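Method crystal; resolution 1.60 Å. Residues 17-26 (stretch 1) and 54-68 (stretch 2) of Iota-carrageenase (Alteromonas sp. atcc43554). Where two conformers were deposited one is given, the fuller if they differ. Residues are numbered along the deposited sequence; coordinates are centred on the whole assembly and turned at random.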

# COMPACT_ATOMS: atom_id res chain seq x y z
N GLN A 17 26.02 -16.35 9.39
CA GLN A 17 27.40 -15.93 9.58
C GLN A 17 27.62 -14.67 8.76
O GLN A 17 27.11 -14.54 7.65
CB GLN A 17 28.37 -17.03 9.13
CG GLN A 17 28.42 -17.24 7.62
CD GLN A 17 29.38 -18.36 7.23
OE1 GLN A 17 29.16 -19.52 7.55
NE2 GLN A 17 30.45 -17.99 6.54
N GLN A 18 28.37 -13.72 9.32
CA GLN A 18 28.64 -12.47 8.63
C GLN A 18 30.09 -12.11 8.77
O GLN A 18 30.79 -12.62 9.65
CB GLN A 18 27.77 -11.35 9.20
CG GLN A 18 26.28 -11.62 9.09
CD GLN A 18 25.46 -10.38 9.31
OE1 GLN A 18 25.56 -9.73 10.35
NE2 GLN A 18 24.64 -10.03 8.32
N ASP A 19 30.56 -11.21 7.91
CA ASP A 19 31.95 -10.80 7.95
C ASP A 19 32.20 -9.57 8.81
O ASP A 19 33.24 -9.48 9.47
CB ASP A 19 32.47 -10.54 6.54
CG ASP A 19 32.65 -11.82 5.75
OD1 ASP A 19 32.89 -12.88 6.37
OD2 ASP A 19 32.56 -11.77 4.50
N VAL A 20 31.27 -8.62 8.82
CA VAL A 20 31.45 -7.40 9.58
C VAL A 20 30.21 -6.84 10.27
O VAL A 20 29.08 -7.22 9.96
CB VAL A 20 32.00 -6.26 8.69
CG1 VAL A 20 33.35 -6.65 8.11
CG2 VAL A 20 31.01 -5.95 7.56
N ASN A 21 30.46 -5.95 11.22
CA ASN A 21 29.42 -5.23 11.95
C ASN A 21 29.95 -3.80 12.01
O ASN A 21 30.96 -3.54 12.68
CB ASN A 21 29.24 -5.76 13.39
CG ASN A 21 28.29 -6.96 13.49
OD1 ASN A 21 27.86 -7.31 14.58
ND2 ASN A 21 27.98 -7.58 12.35
N TYR A 22 29.30 -2.89 11.29
CA TYR A 22 29.73 -1.49 11.27
C TYR A 22 28.69 -0.57 11.89
O TYR A 22 27.52 -0.93 12.00
CB TYR A 22 29.97 -1.01 9.84
CG TYR A 22 31.12 -1.66 9.10
CD1 TYR A 22 32.32 -1.94 9.75
CD2 TYR A 22 31.02 -1.93 7.74
CE1 TYR A 22 33.41 -2.48 9.05
CE2 TYR A 22 32.09 -2.45 7.03
CZ TYR A 22 33.28 -2.73 7.69
OH TYR A 22 34.34 -3.23 6.98
N ASP A 23 29.13 0.62 12.28
CA ASP A 23 28.26 1.63 12.86
C ASP A 23 28.30 2.80 11.87
O ASP A 23 29.38 3.25 11.48
CB ASP A 23 28.78 2.06 14.23
CG ASP A 23 27.91 3.11 14.89
OD1 ASP A 23 27.87 4.25 14.39
OD2 ASP A 23 27.27 2.79 15.92
N LEU A 24 27.13 3.27 11.46
CA LEU A 24 27.05 4.35 10.48
C LEU A 24 27.81 5.61 10.88
O LEU A 24 28.46 6.25 10.05
CB LEU A 24 25.59 4.72 10.23
CG LEU A 24 25.40 5.83 9.19
CD1 LEU A 24 25.92 5.38 7.84
CD2 LEU A 24 23.92 6.18 9.11
N VAL A 25 27.73 5.97 12.16
CA VAL A 25 28.41 7.16 12.64
C VAL A 25 29.89 6.96 12.90
O VAL A 25 30.73 7.68 12.38
CB VAL A 25 27.74 7.69 13.92
CG1 VAL A 25 28.54 8.85 14.50
CG2 VAL A 25 26.32 8.14 13.62
N ASP A 26 30.23 5.94 13.68
CA ASP A 26 31.61 5.68 14.12
C ASP A 26 32.45 5.22 12.93
O ASP A 26 33.66 5.59 12.87
CB ASP A 26 31.62 4.60 15.20
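Stretch 2, residues 54-68: NGGTLLIPNGTYHFL

Stretch 2 lies beside stretch 1 as a parallel β-strand neighbour. Strand 56-60 runs along strand 20-23 in the same direction, with a signed crossing angle of -16° and a closest axial approach of 4.7 Å.

Asn54 precedes the strand and is held by Asp19, whose carboxylate accepts twice: Asn54 N to Asp19 OD2 is 2.8 Å, and Asn54 ND2 to Asp19 OD1 is 3.0 Å. A water bridges Asn54 O and Gln18 NE2, 2.8 Å from each. Gly55 has a positive phi (59°), which favours glycine. Its carbonyl O accepts from Asp19 N at 2.9 Å and, weakly, from Val20 N at 3.3 Å.

Gly56 pairs with Val20, their CA atoms 4.6 Å apart. A CB here would clash with Val20 O, so the close approach depends on the bare glycine. Thr57 sits opposite Asn21 and is extended (phi/psi -113/143). Thr57 N donates to Val20 O at 3.0 Å, and Thr57 O accepts from Tyr22 N at 2.9 Å. Its side chain, chi1 m, donates through OG1 to Gln18 OE1 at 2.6 Å.

Leu58 pairs with Tyr22, on the same face of the sheet; Leu58 CD1 lies 4.0 Å from Tyr22 CB. Leu59 pairs with Asp23 and continues the ladder: Leu59 N to Tyr22 O is 2.8 Å, and Leu59 O to Leu24 N is 2.9 Å. Ile60 points its CA-to-CB bond away, yet its CG1 is 4.1 Å from Leu24 CD2.

Pro61 leaves the strand and packs its CG 3.5 Å from Val25 CG2. Asn62, Gly63 and Thr64 make no contact with stretch 1. In strand 64-67, Tyr65 and Phe67 point toward stretch 1. Val25 CG2 meets the Tyr65 ring at its edge, 3.4 Å from Tyr65 OH. Leu24 CD2 lies at the edge of the Phe67 ring, 3.8 Å from Phe67 CZ.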

# COMPACT_ATOMS: atom_id res chain seq x y z
N ASN A 54 30.46 -12.56 2.89
CA ASN A 54 29.35 -12.95 3.77
C ASN A 54 28.58 -11.74 4.30
O ASN A 54 27.78 -11.86 5.23
CB ASN A 54 29.88 -13.79 4.93
CG ASN A 54 30.61 -15.03 4.45
OD1 ASN A 54 30.00 -15.96 3.93
ND2 ASN A 54 31.93 -15.05 4.61
N GLY A 55 28.83 -10.57 3.71
CA GLY A 55 28.14 -9.36 4.11
C GLY A 55 28.30 -8.96 5.56
O GLY A 55 29.31 -9.23 6.20
N GLY A 56 27.28 -8.29 6.08
CA GLY A 56 27.36 -7.86 7.46
C GLY A 56 26.19 -7.01 7.88
O GLY A 56 25.22 -6.84 7.14
N THR A 57 26.29 -6.47 9.09
CA THR A 57 25.25 -5.64 9.66
C THR A 57 25.72 -4.21 9.81
O THR A 57 26.88 -3.95 10.11
CB THR A 57 24.82 -6.18 11.05
OG1 THR A 57 24.28 -7.50 10.90
CG2 THR A 57 23.77 -5.28 11.69
N LEU A 58 24.81 -3.28 9.57
CA LEU A 58 25.10 -1.87 9.73
C LEU A 58 24.15 -1.35 10.80
O LEU A 58 22.94 -1.52 10.69
CB LEU A 58 24.86 -1.10 8.44
CG LEU A 58 25.05 0.41 8.60
CD1 LEU A 58 26.51 0.72 8.92
CD2 LEU A 58 24.62 1.13 7.33
N LEU A 59 24.70 -0.74 11.83
CA LEU A 59 23.87 -0.18 12.88
C LEU A 59 23.73 1.31 12.64
O LEU A 59 24.72 1.99 12.43
CB LEU A 59 24.50 -0.40 14.26
CG LEU A 59 23.67 0.17 15.43
CD1 LEU A 59 22.37 -0.61 15.57
CD2 LEU A 59 24.47 0.07 16.71
N ILE A 60 22.49 1.79 12.64
CA ILE A 60 22.23 3.22 12.50
C ILE A 60 21.87 3.58 13.94
O ILE A 60 20.78 3.27 14.42
CB ILE A 60 21.05 3.51 11.57
CG1 ILE A 60 21.40 3.08 10.15
CG2 ILE A 60 20.72 5.00 11.60
CD1 ILE A 60 20.34 3.41 9.12
N PRO A 61 22.80 4.24 14.65
CA PRO A 61 22.61 4.64 16.04
C PRO A 61 21.68 5.81 16.24
O PRO A 61 21.41 6.58 15.32
CB PRO A 61 24.03 4.95 16.50
CG PRO A 61 24.61 5.58 15.28
CD PRO A 61 24.11 4.69 14.15
N ASN A 62 21.19 5.95 17.47
CA ASN A 62 20.26 7.02 17.79
C ASN A 62 20.73 8.38 17.29
O ASN A 62 21.90 8.75 17.44
CB ASN A 62 20.02 7.07 19.30
CG ASN A 62 19.17 5.91 19.76
OD1 ASN A 62 18.27 5.48 19.05
ND2 ASN A 62 19.43 5.41 20.96
N GLY A 63 19.80 9.10 16.69
CA GLY A 63 20.08 10.41 16.14
C GLY A 63 19.11 10.69 15.02
O GLY A 63 18.23 9.87 14.74
N THR A 64 19.25 11.84 14.39
CA THR A 64 18.38 12.22 13.29
C THR A 64 19.22 12.24 12.02
O THR A 64 20.24 12.92 11.94
CB THR A 64 17.76 13.60 13.53
OG1 THR A 64 16.91 13.54 14.69
CG2 THR A 64 16.92 14.03 12.33
N TYR A 65 18.77 11.49 11.02
CA TYR A 65 19.49 11.40 9.77
C TYR A 65 18.66 11.81 8.58
O TYR A 65 17.44 11.65 8.57
CB TYR A 65 19.95 9.96 9.55
CG TYR A 65 20.76 9.43 10.70
CD1 TYR A 65 22.13 9.66 10.76
CD2 TYR A 65 20.15 8.75 11.74
CE1 TYR A 65 22.88 9.23 11.85
CE2 TYR A 65 20.88 8.31 12.83
CZ TYR A 65 22.25 8.55 12.88
OH TYR A 65 22.98 8.14 13.96
N HIS A 66 19.34 12.35 7.58
CA HIS A 66 18.69 12.76 6.35
C HIS A 66 19.23 11.89 5.23
O HIS A 66 20.43 11.89 4.94
CB HIS A 66 18.98 14.24 6.07
CG HIS A 66 18.27 15.17 7.01
ND1 HIS A 66 18.68 15.37 8.31
CD2 HIS A 66 17.16 15.92 6.84
CE1 HIS A 66 17.84 16.20 8.90
NE2 HIS A 66 16.91 16.55 8.04
N PHE A 67 18.33 11.12 4.62
CA PHE A 67 18.70 10.23 3.52
C PHE A 67 17.77 10.43 2.34
O PHE A 67 16.64 10.89 2.50
CB PHE A 67 18.55 8.75 3.92
CG PHE A 67 19.33 8.33 5.13
CD1 PHE A 67 20.70 8.57 5.22
CD2 PHE A 67 18.70 7.63 6.15
CE1 PHE A 67 21.42 8.12 6.31
CE2 PHE A 67 19.42 7.17 7.25
CZ PHE A 67 20.79 7.42 7.33
N LEU A 68 18.26 10.07 1.16
CA LEU A 68 17.46 10.12 -0.05
C LEU A 68 18.17 9.38 -1.17
O LEU A 68 19.38 9.51 -1.35
CB LEU A 68 17.18 11.56 -0.49
CG LEU A 68 15.94 11.67 -1.38
CD1 LEU A 68 14.69 11.42 -0.55
CD2 LEU A 68 15.87 13.05 -2.03
O HOH W 1 25.16 -11.14 5.75